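Local coordinates for protein alpha-galactosidase (Lactobacillus brevis, PDB 3MI6) that probably hydrolyses terminal, non-reducing alpha-D-galactose residues from alpha-galactosides, as a member of glycosyl hydrolase family 36, at residues D140-S152 against K162-L174. Residues are numbered along the deposited sequence; the frame is centred on the assembly and turned at random.
Sequences DRITGLALDLNYS and KSAKFTNPSSEKL
One face of the Phe166 ring carries the CD1 methyl of Leu147, 3.6 Å from the ring centroid and only 6° off its normal, a CH-pi contact; CD1 of Leu145 meets the ring edge in plane, 3.9 Å from Phe166 CD2. The two methyls thus touch the ring from different directions; with CG of Leu147 anti to its backbone N (chi1 179°), the branch lies alongside Phe166 and CD1 comes over the ring. Were Phe166 replaced by an alanine, the Leu147 methyl would be likely to lose the ring it rests on, and a gap to open beside Leu145 CD1. On the same side of the sheet, the small Ala164 fits between longer chains, its CB touched by Leu147 CD1 and Leu149 CD2. Farther along, the Tyr151 ring and the aliphatic part of Lys162 run side by side, Tyr151 CE2 lying 3.9 Å from Lys162 CE; their polar ends turn to Glu76 and Tyr21 respectively. Asn150 and Ser163 share the other face, where ND2 of Asn150 donates a nearly straight bond of 2.7 Å to Ser163 OG, which lies in the amide plane. Where the chain enters strand 174-186, Leu174 sets its CD1 3.5 Å from Leu145 CB and its CD2 against Thr143. At Gly144 (phi 87°) a side chain would press on the carbonyl O of Thr143, so glycine suits the turn; it would also come close to Ser170.

The pairing is an antiparallel hairpin, Ala146 bonding Thr167 in both directions and Asp148 doing likewise with Lys165. It lies within the family's N-terminal region, in a large antiparallel sheet where strand 132-140 flanks the first arm and strand 290-301 the second, while Leu285 of strand 283-285 packs on Leu145 and Phe166.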
loop_
_atom_site.group_PDB
_atom_site.type_symbol
_atom_site.label_atom_id
_atom_site.label_comp_id
_atom_site.label_asym_id
_atom_site.label_seq_id
_atom_site.Cartn_x
_atom_site.Cartn_y
_atom_site.Cartn_z
ATOM N N ASP D 140 12.442 46.996 1.203
ATOM C CA ASP D 140 13.037 46.589 2.460
ATOM C C ASP D 140 13.335 47.792 3.377
ATOM O O ASP D 140 14.122 48.686 3.027
ATOM C CB ASP D 140 14.319 45.821 2.163
ATOM C CG ASP D 140 15.012 45.336 3.415
ATOM O OD1 ASP D 140 14.305 44.971 4.394
ATOM O OD2 ASP D 140 16.268 45.306 3.401
ATOM N N ARG D 141 12.702 47.804 4.548
ATOM C CA ARG D 141 12.974 48.806 5.578
ATOM C C ARG D 141 14.434 48.817 6.048
ATOM O O ARG D 141 14.890 49.794 6.642
ATOM C CB ARG D 141 12.071 48.589 6.798
ATOM C CG ARG D 141 10.579 48.639 6.495
ATOM C CD ARG D 141 9.746 48.721 7.771
ATOM N NE ARG D 141 9.710 47.459 8.506
ATOM C CZ ARG D 141 8.614 46.720 8.651
ATOM N NH1 ARG D 141 7.465 47.130 8.114
ATOM N NH2 ARG D 141 8.657 45.583 9.343
ATOM N N ILE D 142 15.160 47.732 5.800
ATOM C CA ILE D 142 16.529 47.610 6.293
ATOM C C ILE D 142 17.614 48.007 5.282
ATOM O O ILE D 142 18.616 48.614 5.655
ATOM C CB ILE D 142 16.830 46.182 6.811
ATOM C CG1 ILE D 142 15.892 45.817 7.960
ATOM C CG2 ILE D 142 18.270 46.076 7.256
ATOM C CD1 ILE D 142 16.212 44.490 8.612
ATOM N N THR D 143 17.437 47.673 4.011
ATOM C CA THR D 143 18.532 47.876 3.073
ATOM C C THR D 143 18.150 48.759 1.909
ATOM O O THR D 143 19.020 49.228 1.181
ATOM C CB THR D 143 19.074 46.544 2.517
ATOM O OG1 THR D 143 18.130 45.987 1.589
ATOM C CG2 THR D 143 19.328 45.559 3.648
ATOM N N GLY D 144 16.853 48.969 1.725
ATOM C CA GLY D 144 16.389 49.808 0.636
ATOM C C GLY D 144 16.184 49.090 -0.683
ATOM O O GLY D 144 15.646 49.669 -1.629
ATOM N N LEU D 145 16.624 47.834 -0.743
ATOM C CA LEU D 145 16.378 46.954 -1.881
ATOM C C LEU D 145 14.905 46.972 -2.243
ATOM O O LEU D 145 14.044 47.035 -1.366
ATOM C CB LEU D 145 16.794 45.524 -1.527
ATOM C CG LEU D 145 16.273 44.375 -2.394
ATOM C CD1 LEU D 145 17.382 43.783 -3.223
ATOM C CD2 LEU D 145 15.676 43.304 -1.527
ATOM N N ALA D 146 14.616 46.923 -3.536
ATOM C CA ALA D 146 13.243 46.816 -4.001
ATOM C C ALA D 146 13.001 45.471 -4.680
ATOM O O ALA D 146 13.875 44.945 -5.366
ATOM C CB ALA D 146 12.913 47.941 -4.946
ATOM N N LEU D 147 11.804 44.932 -4.498
ATOM C CA LEU D 147 11.443 43.641 -5.059
ATOM C C LEU D 147 10.143 43.719 -5.838
ATOM O O LEU D 147 9.108 44.107 -5.296
ATOM C CB LEU D 147 11.274 42.631 -3.935
ATOM C CG LEU D 147 10.858 41.246 -4.406
ATOM C CD1 LEU D 147 11.876 40.711 -5.404
ATOM C CD2 LEU D 147 10.714 40.315 -3.219
ATOM N N ASP D 148 10.186 43.356 -7.110
ATOM C CA ASP D 148 8.954 43.218 -7.870
ATOM C C ASP D 148 8.518 41.749 -7.947
ATOM O O ASP D 148 9.279 40.884 -8.396
ATOM C CB ASP D 148 9.111 43.819 -9.265
ATOM C CG ASP D 148 9.218 45.337 -9.229
ATOM O OD1 ASP D 148 8.971 45.888 -8.130
ATOM O OD2 ASP D 148 9.542 45.971 -10.277
ATOM N N LEU D 149 7.302 41.473 -7.477
ATOM C CA LEU D 149 6.672 40.162 -7.625
ATOM C C LEU D 149 5.700 40.176 -8.811
ATOM O O LEU D 149 4.709 40.900 -8.821
ATOM C CB LEU D 149 5.946 39.741 -6.343
ATOM C CG LEU D 149 6.837 39.405 -5.151
ATOM C CD1 LEU D 149 6.073 38.683 -4.050
ATOM C CD2 LEU D 149 7.985 38.553 -5.610
ATOM N N ASN D 150 5.995 39.369 -9.817
ATOM C CA ASN D 150 5.180 39.345 -11.011
ATOM C C ASN D 150 4.241 38.156 -11.044
ATOM O O ASN D 150 4.538 37.077 -10.503
ATOM C CB ASN D 150 6.081 39.357 -12.234
ATOM C CG ASN D 150 7.155 40.412 -12.135
ATOM O OD1 ASN D 150 6.863 41.588 -11.970
ATOM N ND2 ASN D 150 8.406 39.994 -12.213
ATOM N N TYR D 151 3.097 38.378 -11.676
ATOM C CA TYR D 151 2.025 37.411 -11.737
ATOM C C TYR D 151 1.294 37.723 -13.016
ATOM O O TYR D 151 0.590 38.717 -13.083
ATOM C CB TYR D 151 1.038 37.654 -10.607
ATOM C CG TYR D 151 1.530 37.406 -9.197
ATOM C CD1 TYR D 151 2.143 38.413 -8.460
ATOM C CD2 TYR D 151 1.330 36.179 -8.576
ATOM C CE1 TYR D 151 2.571 38.194 -7.150
ATOM C CE2 TYR D 151 1.758 35.945 -7.279
ATOM C CZ TYR D 151 2.369 36.953 -6.564
ATOM O OH TYR D 151 2.785 36.712 -5.272
ATOM N N SER D 152 1.456 36.903 -14.040
ATOM C CA SER D 152 0.638 37.054 -15.237
ATOM C C SER D 152 -0.436 35.970 -15.324
ATOM O O SER D 152 -0.130 34.783 -15.320
ATOM C CB SER D 152 1.514 37.020 -16.475
ATOM O OG SER D 152 2.625 37.864 -16.294
ATOM N N LYS D 162 4.715 33.164 -12.830
ATOM C CA LYS D 162 5.295 33.985 -11.768
ATOM C C LYS D 162 6.769 34.251 -11.969
ATOM O O LYS D 162 7.473 33.434 -12.557
ATOM C CB LYS D 162 5.072 33.327 -10.404
ATOM C CG LYS D 162 3.613 33.282 -9.974
ATOM C CD LYS D 162 3.419 32.432 -8.742
ATOM C CE LYS D 162 4.218 32.936 -7.577
ATOM N NZ LYS D 162 3.872 32.134 -6.391
ATOM N N SER D 163 7.227 35.410 -11.499
ATOM C CA SER D 163 8.661 35.682 -11.389
ATOM C C SER D 163 8.963 36.699 -10.298
ATOM O O SER D 163 8.064 37.165 -9.600
ATOM C CB SER D 163 9.257 36.154 -12.715
ATOM O OG SER D 163 8.936 37.511 -12.975
ATOM N N ALA D 164 10.241 37.039 -10.160
ATOM C CA ALA D 164 10.666 38.058 -9.217
ATOM C C ALA D 164 11.773 38.872 -9.850
ATOM O O ALA D 164 12.585 38.339 -10.604
ATOM C CB ALA D 164 11.138 37.423 -7.914
ATOM N N LYS D 165 11.784 40.171 -9.565
ATOM C CA LYS D 165 12.824 41.078 -10.045
ATOM C C LYS D 165 13.290 41.911 -8.886
ATOM O O LYS D 165 12.485 42.581 -8.245
ATOM C CB LYS D 165 12.277 42.006 -11.114
ATOM C CG LYS D 165 13.305 42.944 -11.690
ATOM C CD LYS D 165 12.647 43.947 -12.621
ATOM C CE LYS D 165 13.517 44.252 -13.833
ATOM N NZ LYS D 165 12.982 45.402 -14.619
ATOM N N PHE D 166 14.585 41.867 -8.612
ATOM C CA PHE D 166 15.169 42.595 -7.490
ATOM C C PHE D 166 15.805 43.888 -7.986
ATOM O O PHE D 166 16.497 43.893 -9.004
ATOM C CB PHE D 166 16.249 41.743 -6.817
ATOM C CG PHE D 166 15.721 40.550 -6.068
ATOM C CD1 PHE D 166 15.192 39.470 -6.738
ATOM C CD2 PHE D 166 15.785 40.496 -4.687
ATOM C CE1 PHE D 166 14.706 38.373 -6.037
ATOM C CE2 PHE D 166 15.304 39.396 -3.994
ATOM C CZ PHE D 166 14.762 38.345 -4.670
ATOM N N THR D 167 15.568 44.986 -7.271
ATOM C CA THR D 167 16.206 46.263 -7.596
ATOM C C THR D 167 16.991 46.787 -6.397
ATOM O O THR D 167 16.522 46.720 -5.262
ATOM C CB THR D 167 15.188 47.350 -8.038
ATOM O OG1 THR D 167 14.159 46.770 -8.860
ATOM C CG2 THR D 167 15.906 48.466 -8.809
ATOM N N ASN D 168 18.198 47.285 -6.656
ATOM C CA ASN D 168 19.002 47.936 -5.624
ATOM C C ASN D 168 19.117 49.428 -5.903
ATOM O O ASN D 168 19.907 49.836 -6.757
ATOM C CB ASN D 168 20.397 47.307 -5.537
ATOM C CG ASN D 168 21.187 47.801 -4.329
ATOM O OD1 ASN D 168 20.696 48.604 -3.541
ATOM N ND2 ASN D 168 22.419 47.319 -4.185
ATOM N N PRO D 169 18.311 50.246 -5.201
ATOM C CA PRO D 169 18.348 51.707 -5.302
ATOM C C PRO D 169 19.221 52.333 -4.211
ATOM O O PRO D 169 19.482 53.537 -4.258
ATOM C CB PRO D 169 16.882 52.112 -5.072
ATOM C CG PRO D 169 16.134 50.829 -4.723
ATOM C CD PRO D 169 17.177 49.815 -4.374
ATOM N N SER D 170 19.666 51.542 -3.237
ATOM C CA SER D 170 20.557 52.069 -2.205
ATOM C C SER D 170 21.991 52.207 -2.718
ATOM O O SER D 170 22.296 51.845 -3.852
ATOM C CB SER D 170 20.504 51.227 -0.922
ATOM O OG SER D 170 21.404 50.133 -0.960
ATOM N N SER D 171 22.867 52.734 -1.872
ATOM C CA SER D 171 24.223 53.037 -2.302
ATOM C C SER D 171 25.201 51.909 -1.988
ATOM O O SER D 171 26.341 51.917 -2.455
ATOM C CB SER D 171 24.704 54.315 -1.635
ATOM O OG SER D 171 25.152 54.020 -0.327
ATOM N N GLU D 172 24.744 50.940 -1.203
ATOM C CA GLU D 172 25.602 49.864 -0.716
ATOM C C GLU D 172 25.413 48.577 -1.513
ATOM O O GLU D 172 24.356 48.361 -2.099
ATOM C CB GLU D 172 25.305 49.600 0.760
ATOM C CG GLU D 172 25.033 50.860 1.576
ATOM C CD GLU D 172 25.777 50.858 2.900
ATOM O OE1 GLU D 172 26.965 50.456 2.902
ATOM O OE2 GLU D 172 25.177 51.254 3.932
ATOM N N LYS D 173 26.437 47.727 -1.537
ATOM C CA LYS D 173 26.353 46.453 -2.249
ATOM C C LYS D 173 25.428 45.492 -1.511
ATOM O O LYS D 173 25.444 45.435 -0.273
ATOM C CB LYS D 173 27.736 45.815 -2.387
ATOM C CG LYS D 173 28.775 46.691 -3.072
ATOM C CD LYS D 173 30.120 45.979 -3.149
ATOM C CE LYS D 173 30.605 45.549 -1.766
ATOM N NZ LYS D 173 31.940 44.876 -1.810
ATOM N N LEU D 174 24.611 44.760 -2.270
ATOM C CA LEU D 174 23.766 43.698 -1.717
ATOM C C LEU D 174 24.043 42.375 -2.436
ATOM O O LEU D 174 24.302 42.367 -3.641
ATOM C CB LEU D 174 22.290 44.055 -1.843
ATOM C CG LEU D 174 21.720 45.208 -1.018
ATOM C CD1 LEU D 174 20.331 45.510 -1.517
ATOM C CD2 LEU D 174 21.715 44.904 0.485
#